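Local coordinates for protein glycoside hydrolase family 43 (Halothermothrix orenii, PDB 4QQS) that hydrolyses glycosidic bonds as a thermostable family-43 glycosidase with alpha-L-arabinofuranosidase activity, built on a five-bladed beta-propeller, at residues 137-143 / 157-163; 287-291 / 305-311. All coordinates share one frame. Residue numbers count along the deposited sequence, not the author numbering.

Contact 1 (137-143 / 157-163)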
loop_
_atom_site.group_PDB
_atom_site.type_symbol
_atom_site.label_atom_id
_atom_site.label_comp_id
_atom_site.label_asym_id
_atom_site.label_seq_id
_atom_site.Cartn_x
_atom_site.Cartn_y
_atom_site.Cartn_z
ATOM N N PRO A 137 -14.411 -10.696 -1.506
ATOM C CA PRO A 137 -13.332 -9.918 -0.900
ATOM C C PRO A 137 -12.234 -10.797 -0.319
ATOM O O PRO A 137 -12.496 -11.856 0.262
ATOM C CB PRO A 137 -14.045 -9.168 0.228
ATOM C CG PRO A 137 -15.236 -10.009 0.573
ATOM C CD PRO A 137 -15.564 -10.854 -0.600
ATOM N N TYR A 138 -11.002 -10.326 -0.475
ATOM C CA TYR A 138 -9.835 -10.938 0.125
ATOM C C TYR A 138 -9.011 -9.860 0.797
ATOM O O TYR A 138 -8.853 -8.783 0.252
ATOM C CB TYR A 138 -8.972 -11.620 -0.939
ATOM C CG TYR A 138 -9.685 -12.710 -1.691
ATOM C CD1 TYR A 138 -10.444 -12.423 -2.817
ATOM C CD2 TYR A 138 -9.624 -14.029 -1.267
ATOM C CE1 TYR A 138 -11.110 -13.413 -3.507
ATOM C CE2 TYR A 138 -10.303 -15.036 -1.949
ATOM C CZ TYR A 138 -11.046 -14.712 -3.068
ATOM O OH TYR A 138 -11.714 -15.688 -3.775
ATOM N N ILE A 139 -8.488 -10.159 1.975
ATOM C CA ILE A 139 -7.586 -9.253 2.659
ATOM C C ILE A 139 -6.181 -9.832 2.658
ATOM O O ILE A 139 -5.967 -10.981 3.036
ATOM C CB ILE A 139 -8.084 -8.904 4.089
ATOM C CG1 ILE A 139 -7.218 -7.790 4.693
ATOM C CG2 ILE A 139 -8.136 -10.128 4.992
ATOM C CD1 ILE A 139 -7.770 -7.226 5.998
ATOM N N TYR A 140 -5.240 -9.014 2.200
ATOM C CA TYR A 140 -3.812 -9.309 2.239
ATOM C C TYR A 140 -3.246 -8.436 3.342
ATOM O O TYR A 140 -3.592 -7.276 3.435
ATOM C CB TYR A 140 -3.168 -8.957 0.878
ATOM C CG TYR A 140 -3.695 -9.809 -0.237
ATOM C CD1 TYR A 140 -4.877 -9.493 -0.889
ATOM C CD2 TYR A 140 -3.039 -10.959 -0.618
ATOM C CE1 TYR A 140 -5.397 -10.320 -1.871
ATOM C CE2 TYR A 140 -3.540 -11.787 -1.612
ATOM C CZ TYR A 140 -4.729 -11.467 -2.235
ATOM O OH TYR A 140 -5.290 -12.261 -3.194
ATOM N N TYR A 141 -2.399 -8.996 4.195
ATOM C CA TYR A 141 -1.888 -8.231 5.319
ATOM C C TYR A 141 -0.547 -8.785 5.757
ATOM O O TYR A 141 -0.163 -9.886 5.386
ATOM C CB TYR A 141 -2.890 -8.232 6.477
ATOM C CG TYR A 141 -3.260 -9.612 6.977
ATOM C CD1 TYR A 141 -2.557 -10.215 7.996
ATOM C CD2 TYR A 141 -4.311 -10.323 6.415
ATOM C CE1 TYR A 141 -2.897 -11.476 8.458
ATOM C CE2 TYR A 141 -4.652 -11.592 6.866
ATOM C CZ TYR A 141 -3.948 -12.159 7.893
ATOM O OH TYR A 141 -4.247 -13.422 8.373
ATOM N N VAL A 142 0.155 -8.005 6.564
ATOM C CA VAL A 142 1.498 -8.343 6.996
ATOM C C VAL A 142 1.502 -8.754 8.464
ATOM O O VAL A 142 0.993 -8.038 9.326
ATOM C CB VAL A 142 2.446 -7.150 6.803
ATOM C CG1 VAL A 142 3.811 -7.423 7.399
ATOM C CG2 VAL A 142 2.572 -6.832 5.309
ATOM N N LYS A 143 2.090 -9.921 8.724
ATOM C CA LYS A 143 2.465 -10.352 10.070
ATOM C C LYS A 143 3.852 -9.773 10.303
ATOM O O LYS A 143 4.823 -10.214 9.719
ATOM C CB LYS A 143 2.445 -11.882 10.145
ATOM C CG LYS A 143 2.590 -12.465 11.538
ATOM C CD LYS A 143 2.518 -14.004 11.510
ATOM C CE LYS A 143 2.378 -14.581 12.903
ATOM N NZ LYS A 143 2.509 -16.042 12.960
ATOM N N GLN A 157 5.944 -11.213 6.884
ATOM C CA GLN A 157 5.322 -12.121 5.921
ATOM C C GLN A 157 3.965 -11.576 5.498
ATOM O O GLN A 157 3.271 -10.964 6.314
ATOM C CB GLN A 157 5.070 -13.482 6.571
ATOM C CG GLN A 157 6.267 -14.172 7.180
ATOM C CD GLN A 157 5.814 -15.419 7.913
ATOM O OE1 GLN A 157 5.023 -15.332 8.850
ATOM N NE2 GLN A 157 6.253 -16.585 7.453
ATOM N N ILE A 158 3.582 -11.819 4.244
ATOM C CA ILE A 158 2.253 -11.457 3.772
ATOM C C ILE A 158 1.346 -12.675 3.762
ATOM O O ILE A 158 1.691 -13.688 3.155
ATOM C CB ILE A 158 2.318 -10.808 2.380
ATOM C CG1 ILE A 158 3.069 -9.475 2.458
ATOM C CG2 ILE A 158 0.917 -10.596 1.799
ATOM C CD1 ILE A 158 3.523 -8.927 1.109
ATOM N N TYR A 159 0.216 -12.546 4.454
ATOM C CA TYR A 159 -0.837 -13.539 4.508
ATOM C C TYR A 159 -2.051 -13.036 3.742
ATOM O O TYR A 159 -2.215 -11.842 3.512
ATOM C CB TYR A 159 -1.226 -13.826 5.971
ATOM C CG TYR A 159 -0.198 -14.634 6.710
ATOM C CD1 TYR A 159 0.924 -14.026 7.266
ATOM C CD2 TYR A 159 -0.325 -16.008 6.838
ATOM C CE1 TYR A 159 1.893 -14.747 7.918
ATOM C CE2 TYR A 159 0.648 -16.750 7.499
ATOM C CZ TYR A 159 1.749 -16.112 8.033
ATOM O OH TYR A 159 2.706 -16.855 8.682
ATOM N N VAL A 160 -2.917 -13.974 3.382
ATOM C CA VAL A 160 -4.192 -13.662 2.762
ATOM C C VAL A 160 -5.290 -14.500 3.389
ATOM O O VAL A 160 -5.093 -15.669 3.729
ATOM C CB VAL A 160 -4.155 -13.872 1.221
ATOM C CG1 VAL A 160 -3.742 -15.291 0.844
ATOM C CG2 VAL A 160 -5.488 -13.504 0.576
ATOM N N GLN A 161 -6.457 -13.884 3.545
ATOM C CA GLN A 161 -7.687 -14.609 3.834
ATOM C C GLN A 161 -8.833 -14.028 3.034
ATOM O O GLN A 161 -8.921 -12.825 2.806
ATOM C CB GLN A 161 -8.037 -14.546 5.328
ATOM C CG GLN A 161 -7.110 -15.399 6.171
ATOM C CD GLN A 161 -7.335 -15.259 7.650
ATOM O OE1 GLN A 161 -6.686 -14.443 8.316
ATOM N NE2 GLN A 161 -8.250 -16.057 8.186
ATOM N N GLU A 162 -9.739 -14.899 2.622
ATOM C CA GLU A 162 -11.033 -14.458 2.126
ATOM C C GLU A 162 -11.785 -13.814 3.280
ATOM O O GLU A 162 -11.650 -14.252 4.427
ATOM C CB GLU A 162 -11.773 -15.681 1.604
ATOM C CG GLU A 162 -13.080 -15.400 0.917
ATOM C CD GLU A 162 -13.715 -16.664 0.367
ATOM O OE1 GLU A 162 -12.993 -17.681 0.176
ATOM O OE2 GLU A 162 -14.934 -16.643 0.131
ATOM N N MET A 163 -12.562 -12.778 2.983
ATOM C CA MET A 163 -13.390 -12.146 4.004
ATOM C C MET A 163 -14.840 -12.511 3.829
ATOM O O MET A 163 -15.277 -12.900 2.752
ATOM C CB MET A 163 -13.288 -10.624 3.964
ATOM C CG MET A 163 -11.856 -10.091 3.879
ATOM S SD MET A 163 -11.766 -8.310 3.984
ATOM C CE MET A 163 -11.826 -8.082 5.749
HETATM O O HOH W 1 1.775 -18.012 11.072
#
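This is an antiparallel pairing of neighbouring strands, the second and third of the third blade of the five-bladed propeller. Over 137-143 and 157-162 the axes come within 4.6 Å and run at 151°, the splay of a twisted blade. Main-chain hydrogen bonds come in reciprocal pairs: Ile-139 N to Gln-161 O is 2.8 Å and Gln-161 N to Ile-139 O 3.0 Å, with the same exchange at Tyr-141/Tyr-159 and Lys-143/Gln-157. Met-163 N extends the pattern by donating to Pro-137 O at 2.9 Å.

The two faces differ. One carries Tyr-138 and Glu-162 at one end, then Tyr-140, Val-142, Ile-158 and Val-160, whose packing is largely apolar: Val-160 CG2 sits over the Tyr-140 ring, 3.6 Å from its centroid, a CH-pi contact. On the other, Tyr-141 takes the p rotamer, which lays its ring against Tyr-159 CB and brings OH to Gln-161 OE1 at 2.6 Å; Arg-120 bonds to both oxygens. Farther along, a water bridges Lys-143 NZ and Tyr-159 OH.

Strand 124-131 flanks 137-143 and strand 175-178 flanks 157-162, completing the blade. The Tyr-140 face packs on strand 191-202 of the next blade; Val-142 touches both Glu-195 of that strand, the predicted proton donor, and Asp-126 of strand 124-131, the predicted pKa modulator.

Contact 2 (287-291 / 305-311)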
loop_
_atom_site.group_PDB
_atom_site.type_symbol
_atom_site.label_atom_id
_atom_site.label_comp_id
_atom_site.label_asym_id
_atom_site.label_seq_id
_atom_site.Cartn_x
_atom_site.Cartn_y
_atom_site.Cartn_z
ATOM N N VAL A 287 5.672 11.488 -2.668
ATOM C CA VAL A 287 4.802 10.784 -3.590
ATOM C C VAL A 287 5.272 10.907 -5.037
ATOM O O VAL A 287 5.677 11.988 -5.480
ATOM C CB VAL A 287 3.365 11.349 -3.466
ATOM C CG1 VAL A 287 2.421 10.670 -4.440
ATOM C CG2 VAL A 287 2.837 11.196 -2.043
ATOM N N ASN A 288 5.174 9.802 -5.774
ATOM C CA ASN A 288 5.581 9.706 -7.174
ATOM C C ASN A 288 4.580 8.870 -7.936
ATOM O O ASN A 288 3.908 8.011 -7.355
ATOM C CB ASN A 288 6.935 9.019 -7.313
ATOM C CG ASN A 288 7.999 9.664 -6.474
ATOM O OD1 ASN A 288 8.666 10.603 -6.899
ATOM N ND2 ASN A 288 8.117 9.217 -5.245
ATOM N N ILE A 289 4.507 9.092 -9.246
ATOM C CA ILE A 289 3.731 8.236 -10.134
ATOM C C ILE A 289 4.578 7.824 -11.325
ATOM O O ILE A 289 5.498 8.544 -11.734
ATOM C CB ILE A 289 2.423 8.911 -10.624
ATOM C CG1 ILE A 289 2.709 10.077 -11.579
ATOM C CG2 ILE A 289 1.571 9.345 -9.423
ATOM C CD1 ILE A 289 1.458 10.725 -12.110
ATOM N N ASP A 290 4.277 6.670 -11.908
ATOM C CA ASP A 290 4.882 6.302 -13.181
ATOM C C ASP A 290 4.018 5.255 -13.870
ATOM O O ASP A 290 3.179 4.604 -13.251
ATOM C CB ASP A 290 6.337 5.803 -13.008
ATOM C CG ASP A 290 7.381 6.921 -13.060
ATOM O OD1 ASP A 290 7.317 7.777 -13.976
ATOM O OD2 ASP A 290 8.307 6.905 -12.203
ATOM N N ARG A 291 4.224 5.105 -15.174
ATOM C CA ARG A 291 3.419 4.201 -15.977
ATOM C C ARG A 291 3.735 2.743 -15.680
ATOM O O ARG A 291 4.894 2.363 -15.580
ATOM C CB ARG A 291 3.614 4.510 -17.462
ATOM C CG ARG A 291 2.916 5.798 -17.856
ATOM C CD ARG A 291 3.126 6.185 -19.337
ATOM N NE ARG A 291 2.133 7.203 -19.691
ATOM C CZ ARG A 291 2.247 8.510 -19.478
ATOM N NH1 ARG A 291 3.375 9.047 -19.036
ATOM N NH2 ARG A 291 1.215 9.295 -19.741
ATOM N N THR A 305 11.079 7.731 -12.714
ATOM C CA THR A 305 11.473 8.929 -13.443
ATOM C C THR A 305 11.556 10.144 -12.537
ATOM O O THR A 305 10.868 10.247 -11.522
ATOM C CB THR A 305 10.499 9.271 -14.582
ATOM O OG1 THR A 305 9.233 9.655 -14.037
ATOM C CG2 THR A 305 10.339 8.123 -15.541
ATOM N N ARG A 306 12.413 11.079 -12.947
ATOM C CA ARG A 306 12.517 12.397 -12.326
ATOM C C ARG A 306 12.771 13.458 -13.382
ATOM O O ARG A 306 13.529 14.390 -13.155
ATOM C CB ARG A 306 13.667 12.430 -11.328
ATOM C CG ARG A 306 13.366 11.721 -10.064
ATOM C CD ARG A 306 12.437 12.530 -9.233
ATOM N NE ARG A 306 13.032 12.822 -7.935
ATOM C CZ ARG A 306 12.771 12.154 -6.816
ATOM N NH1 ARG A 306 11.912 11.132 -6.806
ATOM N NH2 ARG A 306 13.364 12.516 -5.690
ATOM N N SER A 307 12.155 13.289 -14.539
ATOM C CA SER A 307 12.239 14.244 -15.631
ATOM C C SER A 307 10.839 14.354 -16.210
ATOM O O SER A 307 9.999 13.510 -15.935
ATOM C CB SER A 307 13.211 13.748 -16.694
ATOM O OG SER A 307 12.823 12.479 -17.186
ATOM N N PRO A 308 10.576 15.389 -17.011
ATOM C CA PRO A 308 9.212 15.577 -17.518
ATOM C C PRO A 308 8.682 14.393 -18.334
ATOM O O PRO A 308 9.351 13.931 -19.267
ATOM C CB PRO A 308 9.343 16.823 -18.396
ATOM C CG PRO A 308 10.485 17.563 -17.804
ATOM C CD PRO A 308 11.453 16.516 -17.371
ATOM N N GLN A 309 7.484 13.936 -17.983
ATOM C CA GLN A 309 6.830 12.813 -18.643
ATOM C C GLN A 309 5.486 13.276 -19.167
ATOM O O GLN A 309 4.887 14.174 -18.587
ATOM C CB GLN A 309 6.569 11.680 -17.651
ATOM C CG GLN A 309 7.793 11.161 -16.950
ATOM C CD GLN A 309 8.783 10.526 -17.883
ATOM O OE1 GLN A 309 8.444 9.639 -18.670
ATOM N NE2 GLN A 309 10.031 10.977 -17.808
ATOM N N PRO A 310 4.983 12.635 -20.235
ATOM C CA PRO A 310 3.628 12.956 -20.689
ATOM C C PRO A 310 2.616 12.782 -19.564
ATOM O O PRO A 310 2.667 11.809 -18.807
ATOM C CB PRO A 310 3.379 11.943 -21.811
ATOM C CG PRO A 310 4.738 11.604 -22.312
ATOM C CD PRO A 310 5.611 11.615 -21.090
ATOM N N GLY A 311 1.712 13.743 -19.439
ATOM C CA GLY A 311 0.708 13.697 -18.396
ATOM C C GLY A 311 -0.146 12.442 -18.477
ATOM O O GLY A 311 -0.323 11.892 -19.557
HETATM O O HOH W 2 6.125 8.097 -18.646
#
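Here the third strand of the last blade meets the C-terminal loop that follows the blade's outer strand, 298-302, and polar side chains do the joining. Asp-290 points toward the loop and grips Thr-305 with both oxygens: OD1 takes a hydrogen bond from Thr-305 OG1 at 2.7 Å, and OD2 one from Thr-305 N at 2.9 Å. The p rotamer of Thr-305 brings its hydroxyl alongside its own amide for this two-point hold. Tyr-5 and Tyr-272 add their hydroxyls to the same carboxylate.

Arg-291 leaves its strand sideways, but with chi2 and chi3 both t it stretches to the far arm of the loop. There NH1 and NH2 donate to Pro-310 O at 2.9 and 3.0 Å, and NH2 makes a weak bond to Gly-311 O at 3.0 Å. Its NE is salt-bridged to Glu-267. Gln-309 folds back, m at chi1 and chi2, so that NE2 reaches Ser-307 O at 3.2 Å while OE1 shares a water with Arg-291 NH1. Asn-288 instead turns ND2 to Thr-274 and the carbonyl of Tyr-272.

With little apolar packing, strand 287-291 holds 305-311 by directional bonds at two points, a carboxylate at Thr-305 and a guanidinium at Pro-310 and Gly-311.

In the fold
The two contacts lie on opposite sides of the chain's centre, in different blades, with centres about 30 Å apart. Each uses the third strand of its blade, but with a different partner: contact 1 pairs it with the second strand, whereas contact 2 sets it against an irregular loop beyond the fourth. Contact 1 is largely buried, covers 849 Å² and relies on a continuous main-chain register plus apolar packing close to predicted catalytic residues. Contact 2 lies farther out, is partly buried and covers 289 Å²; charged and polar side chains bind backbone atoms and a hydroxyl. One is part of the blade's own sheet; the other fastens a C-terminal segment to the side of a blade.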